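Local coordinates for protein dermonecrotic toxin (Pasteurella multocida, PDB 2EBF) that acts as a potent mitogen that induces bone resorption and is associated with the severe progressive form of atrophic rhinitis in pigs, at residues A[383-386]-A[387-391]; A[424-427]-A[428-432]; A[446-449]-A[450-453]. All coordinates share one frame; numbering follows the deposited sequence.

Contact 1: A[383-386]-A[387-391]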
# COMPACT_ATOMS: atom_id res chain seq x y z
N ASP A 383 -7.50 -6.72 -34.57
CA ASP A 383 -7.77 -6.70 -36.01
C ASP A 383 -8.88 -5.73 -36.40
O ASP A 383 -8.75 -5.01 -37.40
CB ASP A 383 -8.08 -8.11 -36.53
CG ASP A 383 -6.84 -9.00 -36.58
OD1 ASP A 383 -5.72 -8.49 -36.80
OD2 ASP A 383 -6.99 -10.23 -36.40
N PHE A 384 -9.96 -5.70 -35.62
CA PHE A 384 -11.04 -4.72 -35.82
C PHE A 384 -10.52 -3.28 -35.73
O PHE A 384 -10.84 -2.44 -36.57
CB PHE A 384 -12.16 -4.92 -34.79
CG PHE A 384 -13.25 -3.90 -34.90
CD1 PHE A 384 -13.20 -2.72 -34.17
CD2 PHE A 384 -14.33 -4.11 -35.75
CE1 PHE A 384 -14.19 -1.77 -34.29
CE2 PHE A 384 -15.34 -3.16 -35.87
CZ PHE A 384 -15.27 -1.99 -35.15
N PHE A 385 -9.73 -3.01 -34.70
CA PHE A 385 -9.14 -1.69 -34.52
C PHE A 385 -8.29 -1.32 -35.74
O PHE A 385 -8.46 -0.25 -36.35
CB PHE A 385 -8.30 -1.66 -33.23
CG PHE A 385 -7.53 -0.40 -33.05
CD1 PHE A 385 -6.14 -0.39 -33.19
CD2 PHE A 385 -8.18 0.80 -32.79
CE1 PHE A 385 -5.42 0.78 -33.05
CE2 PHE A 385 -7.46 1.99 -32.66
CZ PHE A 385 -6.09 1.98 -32.78
N LEU A 386 -7.39 -2.22 -36.13
CA LEU A 386 -6.51 -1.97 -37.27
C LEU A 386 -7.29 -1.78 -38.57
O LEU A 386 -6.93 -0.92 -39.38
CB LEU A 386 -5.45 -3.07 -37.42
CG LEU A 386 -4.48 -3.19 -36.23
CD1 LEU A 386 -3.48 -4.29 -36.46
CD2 LEU A 386 -3.78 -1.87 -35.97
N ASN A 387 -8.36 -2.55 -38.75
CA ASN A 387 -9.23 -2.41 -39.94
C ASN A 387 -9.96 -1.07 -40.02
O ASN A 387 -10.38 -0.65 -41.09
CB ASN A 387 -10.25 -3.55 -39.99
CG ASN A 387 -9.62 -4.88 -40.37
OD1 ASN A 387 -10.19 -5.94 -40.12
ND2 ASN A 387 -8.43 -4.83 -40.96
N ASN A 388 -10.12 -0.42 -38.87
CA ASN A 388 -10.79 0.87 -38.80
C ASN A 388 -9.86 1.99 -38.36
O ASN A 388 -10.31 3.07 -37.98
CB ASN A 388 -12.00 0.78 -37.88
CG ASN A 388 -13.06 -0.15 -38.42
OD1 ASN A 388 -13.21 -1.27 -37.95
ND2 ASN A 388 -13.78 0.29 -39.45
N LEU A 389 -8.56 1.74 -38.43
CA LEU A 389 -7.56 2.65 -37.87
C LEU A 389 -7.64 4.08 -38.42
O LEU A 389 -7.57 5.05 -37.66
CB LEU A 389 -6.15 2.08 -38.05
CG LEU A 389 -4.98 2.91 -37.52
CD1 LEU A 389 -5.11 3.13 -36.01
CD2 LEU A 389 -3.67 2.24 -37.86
N THR A 390 -7.82 4.20 -39.73
CA THR A 390 -7.90 5.50 -40.39
C THR A 390 -8.96 6.38 -39.74
O THR A 390 -8.78 7.58 -39.59
CB THR A 390 -8.23 5.32 -41.89
OG1 THR A 390 -7.13 4.66 -42.52
CG2 THR A 390 -8.48 6.67 -42.59
N THR A 391 -10.07 5.75 -39.35
CA THR A 391 -11.22 6.46 -38.81
C THR A 391 -10.91 6.95 -37.40
O THR A 391 -11.29 8.06 -37.03
CB THR A 391 -12.48 5.56 -38.86
OG1 THR A 391 -12.65 5.06 -40.20
CG2 THR A 391 -13.73 6.34 -38.45
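F385 and L389 illustrate how two side chains four residues apart can keep touching although the helix that carries the first has ended between them. The ring comes with its para end, CZ of F385 lying 3.6 Å from CD1 of L389, and the leucine meets it at a slant with this one methyl branch. The first torsion of F385 sets CG opposite the backbone nitrogen (chi1 173°), which swings the ring along the chain so that its CZ end reaches the leucine methyl. The preceding residue, F384, meets N388, one turn further on, in a different manner: the end of the N388 side chain reaches over the centre of one ring face, the amide plane inclined by 49° to the ring.

The backbone records the break. N387 N still gives a regular helical bond to D383 O, 2.8 Å. At N388 the chain leaves helical angles, and N388 N turns to F385 O at 3.0 Å. A weak bond of 3.3 Å from L389 N to L386 O then leads into the next helix. The result is a break between two consecutive helices, 379-387 and 389-394, at the single residue N388, which follows the first and stands at the N-cap position of the second.

Within the alpha/beta part of the C2 region, F385 rests on L446 of helix 442-452, and L386 and L389 rest on S449 of the same helix. F385 also meets F501 of strand 498-502 edge-to-face (T-shaped), F384 packs on W537 of strand 537-539, and helix 359-370 supplies I363 against N388.

Contact 2: A[424-427]-A[428-432]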
# COMPACT_ATOMS: atom_id res chain seq x y z
N TRP A 424 15.69 -3.81 -29.55
CA TRP A 424 14.42 -4.16 -28.90
C TRP A 424 14.18 -5.67 -28.91
O TRP A 424 13.07 -6.13 -29.14
CB TRP A 424 13.24 -3.40 -29.52
CG TRP A 424 13.13 -3.52 -31.03
CD1 TRP A 424 13.86 -2.84 -31.96
CD2 TRP A 424 12.21 -4.34 -31.77
NE1 TRP A 424 13.48 -3.20 -33.23
CE2 TRP A 424 12.46 -4.12 -33.14
CE3 TRP A 424 11.20 -5.25 -31.40
CZ2 TRP A 424 11.75 -4.76 -34.15
CZ3 TRP A 424 10.49 -5.89 -32.41
CH2 TRP A 424 10.77 -5.65 -33.77
N LYS A 425 15.24 -6.43 -28.62
CA LYS A 425 15.19 -7.89 -28.67
C LYS A 425 14.26 -8.50 -27.61
O LYS A 425 13.52 -9.44 -27.90
CB LYS A 425 16.60 -8.51 -28.57
CG LYS A 425 17.60 -8.10 -29.66
CD LYS A 425 17.27 -8.70 -31.03
CE LYS A 425 18.25 -8.23 -32.12
NZ LYS A 425 19.64 -8.75 -31.92
N THR A 426 14.29 -7.95 -26.40
CA THR A 426 13.39 -8.40 -25.33
C THR A 426 11.93 -8.15 -25.70
O THR A 426 11.09 -9.05 -25.59
CB THR A 426 13.72 -7.74 -23.98
OG1 THR A 426 15.09 -7.99 -23.65
CG2 THR A 426 12.84 -8.29 -22.86
N LEU A 427 11.65 -6.94 -26.16
CA LEU A 427 10.35 -6.60 -26.73
C LEU A 427 9.94 -7.61 -27.82
O LEU A 427 8.83 -8.17 -27.78
CB LEU A 427 10.38 -5.17 -27.28
CG LEU A 427 9.13 -4.61 -28.00
CD1 LEU A 427 7.91 -4.62 -27.08
CD2 LEU A 427 9.40 -3.22 -28.56
N ASP A 428 10.84 -7.86 -28.77
CA ASP A 428 10.60 -8.78 -29.88
C ASP A 428 10.24 -10.17 -29.37
O ASP A 428 9.25 -10.77 -29.82
CB ASP A 428 11.84 -8.85 -30.79
CG ASP A 428 11.59 -9.61 -32.08
OD1 ASP A 428 10.48 -9.50 -32.66
OD2 ASP A 428 12.51 -10.33 -32.52
N ALA A 429 11.02 -10.68 -28.41
CA ALA A 429 10.76 -11.97 -27.79
C ALA A 429 9.41 -11.97 -27.10
O ALA A 429 8.64 -12.94 -27.21
CB ALA A 429 11.86 -12.30 -26.80
N MET A 430 9.11 -10.89 -26.38
CA MET A 430 7.84 -10.78 -25.67
C MET A 430 6.66 -10.77 -26.65
O MET A 430 5.63 -11.42 -26.39
CB MET A 430 7.83 -9.55 -24.75
CG MET A 430 8.72 -9.71 -23.51
SD MET A 430 8.39 -8.41 -22.31
CE MET A 430 9.48 -8.85 -20.96
N LEU A 431 6.82 -10.08 -27.77
CA LEU A 431 5.80 -10.10 -28.83
C LEU A 431 5.56 -11.50 -29.39
O LEU A 431 4.41 -11.90 -29.58
CB LEU A 431 6.13 -9.12 -29.97
CG LEU A 431 6.10 -7.62 -29.64
CD1 LEU A 431 6.66 -6.81 -30.81
CD2 LEU A 431 4.70 -7.12 -29.26
N PHE A 432 6.64 -12.25 -29.64
CA PHE A 432 6.52 -13.64 -30.08
C PHE A 432 5.70 -14.47 -29.12
O PHE A 432 4.87 -15.28 -29.54
CB PHE A 432 7.89 -14.29 -30.26
CG PHE A 432 8.45 -14.15 -31.64
CD1 PHE A 432 9.71 -13.62 -31.84
CD2 PHE A 432 7.69 -14.54 -32.75
CE1 PHE A 432 10.23 -13.49 -33.13
CE2 PHE A 432 8.19 -14.40 -34.04
CZ PHE A 432 9.47 -13.89 -34.23
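From W424 to L431 the backbone forms the opening turns of an alpha-helix, 425-434, with W424 in the N-cap position. The successive bonds run from residue i+4 back to residue i: D428 N meets W424 O at 2.8 Å, and L431 N reaches L427 O at the same 2.8 Å, with the bonds to K425 O and T426 O between them. The start of the helix is also joined to helix 407-418, where the carboxylate of E413 accepts from L427 N.

Side chains then pair off along the turns. The indole of W424 is swung between its own backbone nitrogen and carbonyl carbon (chi1 52°), and this brings its six-membered ring across D428 at a slant, with CE3 of W424 3.7 Å from CB of D428. Ring and carboxylate planes stand 70° apart. The aspartate is held by outside partners: OD2 bonds to Y285 OH, and OD1 makes a salt bridge with R444 of helix 442-452, which probably favours its charged form.

L427 and L431 form an apolar flank, CG of L427 lying 4.3 Å from CD1 of L431. On another flank T426 and M430 run side by side in the same direction. M430 is extended beyond CG, which carries its terminal methyl CE to within 3.9 Å of CG2 of T426.

Contact 3: A[446-449]-A[450-453]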
# COMPACT_ATOMS: atom_id res chain seq x y z
N LEU A 446 -0.12 -4.39 -34.26
CA LEU A 446 -0.58 -3.20 -33.53
C LEU A 446 0.58 -2.24 -33.31
O LEU A 446 0.47 -1.05 -33.57
CB LEU A 446 -1.16 -3.61 -32.18
CG LEU A 446 -2.36 -2.90 -31.54
CD1 LEU A 446 -2.17 -2.88 -30.05
CD2 LEU A 446 -2.67 -1.50 -32.08
N LEU A 447 1.70 -2.77 -32.82
CA LEU A 447 2.91 -1.99 -32.61
C LEU A 447 3.42 -1.42 -33.93
O LEU A 447 3.81 -0.26 -34.00
CB LEU A 447 4.01 -2.88 -32.04
CG LEU A 447 4.99 -2.33 -30.99
CD1 LEU A 447 6.29 -3.11 -31.07
CD2 LEU A 447 5.24 -0.83 -31.09
N GLN A 448 3.43 -2.26 -34.96
CA GLN A 448 3.87 -1.86 -36.28
C GLN A 448 3.03 -0.68 -36.78
O GLN A 448 3.57 0.29 -37.32
CB GLN A 448 3.80 -3.06 -37.25
CG GLN A 448 4.49 -2.85 -38.59
CD GLN A 448 5.92 -2.37 -38.45
OE1 GLN A 448 6.23 -1.23 -38.79
NE2 GLN A 448 6.79 -3.23 -37.92
N SER A 449 1.72 -0.76 -36.57
CA SER A 449 0.81 0.31 -37.02
C SER A 449 1.07 1.65 -36.34
O SER A 449 0.95 2.70 -36.97
CB SER A 449 -0.65 -0.11 -36.87
OG SER A 449 -1.09 -0.01 -35.52
N ALA A 450 1.43 1.61 -35.05
CA ALA A 450 1.74 2.82 -34.29
C ALA A 450 2.97 3.54 -34.87
O ALA A 450 3.00 4.77 -34.95
CB ALA A 450 1.97 2.49 -32.81
N LYS A 451 3.97 2.76 -35.27
CA LYS A 451 5.17 3.30 -35.89
C LYS A 451 4.83 3.90 -37.25
O LYS A 451 5.14 5.07 -37.51
CB LYS A 451 6.24 2.22 -36.02
CG LYS A 451 7.56 2.73 -36.61
CD LYS A 451 8.65 1.66 -36.63
CE LYS A 451 8.66 0.88 -37.93
NZ LYS A 451 9.61 1.43 -38.94
N ASP A 452 4.19 3.10 -38.10
CA ASP A 452 3.83 3.49 -39.47
C ASP A 452 2.94 4.72 -39.51
O ASP A 452 3.00 5.50 -40.46
CB ASP A 452 3.12 2.34 -40.19
CG ASP A 452 4.01 1.13 -40.43
OD1 ASP A 452 5.25 1.27 -40.45
OD2 ASP A 452 3.46 0.02 -40.61
N ASN A 453 2.11 4.88 -38.49
CA ASN A 453 1.13 5.96 -38.47
C ASN A 453 1.47 7.10 -37.52
O ASN A 453 0.67 8.02 -37.34
CB ASN A 453 -0.27 5.40 -38.20
CG ASN A 453 -0.75 4.49 -39.31
OD1 ASN A 453 -1.25 4.95 -40.34
ND2 ASN A 453 -0.58 3.18 -39.13
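The C-terminal turns of an alpha-helix, 442-452, continue the i+4 pattern here, with A450 N bonded to L446 O, K451 N to L447 O and D452 N to Q448 O, and at the end N453 adds a side-chain bond to it. N453 is the first residue to leave helical angles, yet it reaches back with two N-H groups to the same acceptor. Its backbone nitrogen lies 2.9 Å from S449 O, and its side-chain ND2 lies 2.7 Å from S449 O. The carbonyl oxygen sits close to the plane of the N453 amide, so the side-chain bond uses an in-plane N-H and fixes how that amide is turned. N453 CG points beside its own nitrogen (chi1 -65°), which is what brings the two donors together.

S449 takes part a second time. Its OG gives a hydrogen bond of 2.7 Å to L446 O, one turn back, while A450 N approaches L446 O from the same face of the carbonyl at 3.2 Å. The buried hydroxyl is thereby satisfied within its own helix.

On another side Q448 and K451 lie against F417 of helix 407-418, and D452 is exposed. The chain of Q448 bends at its second torsion and runs alongside that of K451, and its CG lies 3.7 Å from OD2 of D452. L446, L447 and A450 meanwhile rest on F457.

The double acceptor S449 O thus closes the C-terminal end of helix 442-452, which leads into strand 456-461 as the last helix of the beta-alpha-beta crossover from 399-402, its parallel neighbour in the sheet.

The three contacts follow one another along the C2 region, and contact 3 is the middle member in space. Contacts 1 and 3 have centres about 12 Å apart and touch directly: CD2 of L386 lies 3.3 Å from OG of S449, CE1 of F385 lies 3.7 Å from CD2 of L446, and CD2 of L389 lies 3.5 Å from ND2 of N453. Contact 2 meets contact 3 through a different residue, L447: CD1 of L431 lies 3.7 Å from CD1 of L447. Contacts 1 and 2 do not touch, their nearest atoms being about 11 Å apart. None of them contributes to the phosphonate pocket at G624 to S628, which belongs to the C3 region.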